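Local coordinates for uncharacterized protein (Methanothermobacter thermautotrophicus, PDB 1L1S) that is of unknown function but belongs to the DsrE/DsrF-like family, whose better-known members take part in sulfur transfer, at residues Asn47-Asp52 with Phe69-Asn74. Numbering follows the deposited sequence.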
loop_
_atom_site.group_PDB
_atom_site.type_symbol
_atom_site.label_atom_id
_atom_site.label_comp_id
_atom_site.label_asym_id
_atom_site.label_seq_id
_atom_site.Cartn_x
_atom_site.Cartn_y
_atom_site.Cartn_z
ATOM N N ASN A 47 8.357 16.379 -3.356
ATOM C CA ASN A 47 7.999 17.788 -3.462
ATOM C C ASN A 47 7.355 18.270 -2.164
ATOM O O ASN A 47 7.392 19.450 -1.840
ATOM C CB ASN A 47 7.050 18.026 -4.640
ATOM C CG ASN A 47 7.709 17.743 -5.976
ATOM O OD1 ASN A 47 8.915 17.928 -6.128
ATOM N ND2 ASN A 47 6.919 17.309 -6.955
ATOM N N VAL A 48 6.779 17.341 -1.410
ATOM C CA VAL A 48 6.148 17.687 -0.148
ATOM C C VAL A 48 7.169 18.094 0.906
ATOM O O VAL A 48 6.848 18.828 1.845
ATOM C CB VAL A 48 5.322 16.507 0.396
ATOM C CG1 VAL A 48 4.986 16.739 1.861
ATOM C CG2 VAL A 48 4.039 16.365 -0.416
ATOM N N LEU A 49 8.399 17.621 0.751
ATOM C CA LEU A 49 9.445 17.930 1.712
ATOM C C LEU A 49 10.307 19.146 1.332
ATOM O O LEU A 49 11.269 19.455 2.030
ATOM C CB LEU A 49 10.335 16.698 1.909
ATOM C CG LEU A 49 9.619 15.370 2.210
ATOM C CD1 LEU A 49 10.643 14.281 2.484
ATOM C CD2 LEU A 49 8.692 15.549 3.416
ATOM N N ARG A 50 9.966 19.821 0.231
ATOM C CA ARG A 50 10.712 21.005 -0.232
ATOM C C ARG A 50 10.526 22.190 0.711
ATOM O O ARG A 50 9.497 22.313 1.365
ATOM C CB ARG A 50 10.225 21.462 -1.609
ATOM C CG ARG A 50 10.693 20.672 -2.806
ATOM C CD ARG A 50 10.015 21.215 -4.065
ATOM N NE ARG A 50 10.834 21.029 -5.255
ATOM C CZ ARG A 50 11.922 21.744 -5.538
ATOM N NH1 ARG A 50 12.321 22.711 -4.727
ATOM N NH2 ARG A 50 12.639 21.463 -6.615
ATOM N N ARG A 51 11.510 23.083 0.753
ATOM C CA ARG A 51 11.404 24.265 1.600
ATOM C C ARG A 51 10.253 25.161 1.122
ATOM O O ARG A 51 9.531 25.741 1.928
ATOM C CB ARG A 51 12.714 25.068 1.587
ATOM C CG ARG A 51 12.668 26.315 2.479
ATOM C CD ARG A 51 13.974 27.125 2.469
ATOM N NE ARG A 51 15.103 26.384 3.029
ATOM C CZ ARG A 51 15.976 25.683 2.315
ATOM N NH1 ARG A 51 15.864 25.627 0.992
ATOM N NH2 ARG A 51 16.958 25.030 2.927
ATOM N N ASP A 52 10.079 25.257 -0.191
ATOM C CA ASP A 52 9.027 26.097 -0.756
ATOM C C ASP A 52 7.668 25.405 -0.863
ATOM O O ASP A 52 6.776 25.879 -1.553
ATOM C CB ASP A 52 9.453 26.601 -2.139
ATOM C CG ASP A 52 9.698 25.466 -3.139
ATOM O OD1 ASP A 52 10.258 25.747 -4.224
ATOM O OD2 ASP A 52 9.323 24.303 -2.856
ATOM N N PHE A 69 10.838 12.777 8.703
ATOM C CA PHE A 69 10.558 12.723 7.274
ATOM C C PHE A 69 11.866 12.391 6.563
ATOM O O PHE A 69 12.902 12.984 6.853
ATOM C CB PHE A 69 10.006 14.060 6.775
ATOM C CG PHE A 69 8.629 14.359 7.280
ATOM C CD1 PHE A 69 8.438 14.887 8.554
ATOM C CD2 PHE A 69 7.515 14.104 6.487
ATOM C CE1 PHE A 69 7.167 15.157 9.024
ATOM C CE2 PHE A 69 6.237 14.373 6.950
ATOM C CZ PHE A 69 6.062 14.901 8.217
ATOM N N CYS A 70 11.802 11.436 5.641
ATOM C CA CYS A 70 12.962 10.968 4.893
ATOM C C CYS A 70 12.797 11.126 3.386
ATOM O O CYS A 70 11.802 10.686 2.817
ATOM C CB CYS A 70 13.207 9.492 5.210
ATOM S SG CYS A 70 13.232 9.123 6.984
ATOM N N ALA A 71 13.783 11.755 2.753
ATOM C CA ALA A 71 13.785 11.974 1.311
ATOM C C ALA A 71 14.732 10.946 0.699
ATOM O O ALA A 71 15.704 10.536 1.331
ATOM C CB ALA A 71 14.259 13.389 0.995
ATOM N N CYS A 72 14.438 10.529 -0.527
ATOM C CA CYS A 72 15.240 9.526 -1.208
ATOM C C CYS A 72 16.453 10.139 -1.899
ATOM O O CYS A 72 16.317 10.986 -2.786
ATOM C CB CYS A 72 14.370 8.787 -2.227
ATOM S SG CYS A 72 15.193 7.416 -3.019
ATOM N N SER A 73 17.637 9.701 -1.480
ATOM C CA SER A 73 18.900 10.195 -2.027
ATOM C C SER A 73 18.962 10.093 -3.552
ATOM O O SER A 73 19.551 10.948 -4.211
ATOM C CB SER A 73 20.070 9.413 -1.409
ATOM O OG SER A 73 21.337 9.922 -1.807
ATOM N N ASN A 74 18.345 9.053 -4.105
ATOM C CA ASN A 74 18.338 8.827 -5.551
ATOM C C ASN A 74 17.340 9.727 -6.268
ATOM O O ASN A 74 17.711 10.509 -7.149
ATOM C CB ASN A 74 18.013 7.359 -5.845
ATOM C CG ASN A 74 19.029 6.402 -5.234
ATOM O OD1 ASN A 74 18.752 5.213 -5.051
ATOM N ND2 ASN A 74 20.217 6.919 -4.920
#
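L49 reaches out of the loop between strand 35-41 and helix 56-64 and sets its two methyls against one side of strand 68-72, one against F69 and the other against A71. The contact is essentially this one leucine meeting F69, A71 and the backbone of C70, with 145 Å² buried in all. L49 CD2 comes to 3.6 Å from F69 CD2, one ortho carbon of the ring, and approaches the ring plane at a slant. The same methyl, L49 CD2, also touches F69 CB, at 3.9 Å, so it sits near the junction of ring and CB. The other branch, L49 CD1, lies alongside the backbone at the next residue, 3.8 Å from C70 O, and ends 4.0 Å from A71 CB. The fork of L49 thus spans F69 and A71, whose CB atoms both point toward the loop, while the CB of C70 points away and its side chain packs on V93 of strand 91-93. In L49, CG is anti to the carbonyl carbon (chi1 -50°), CD1 continues the extended chain (chi2 -176°) toward C70 and A71, and CD2 branches off toward the F69 ring. The F69 ring also packs on V59, L62 and T63 of helix 56-64 and on V39. A41 and V90 add to the surroundings of L49. Farther along the loop, R50 NH1 and D52 OD1 form a long ion pair (3.7 Å). The contact itself joins the loop following one strand to the next strand of the parallel alpha/beta sheet. Every touching residue is buried and the pairing between side chains is wholly apolar, which suggests that close fit and exclusion of water, not directed bonds between the two segments, account for this contact, while hydrogen bonding with L87 holds the loop backbone.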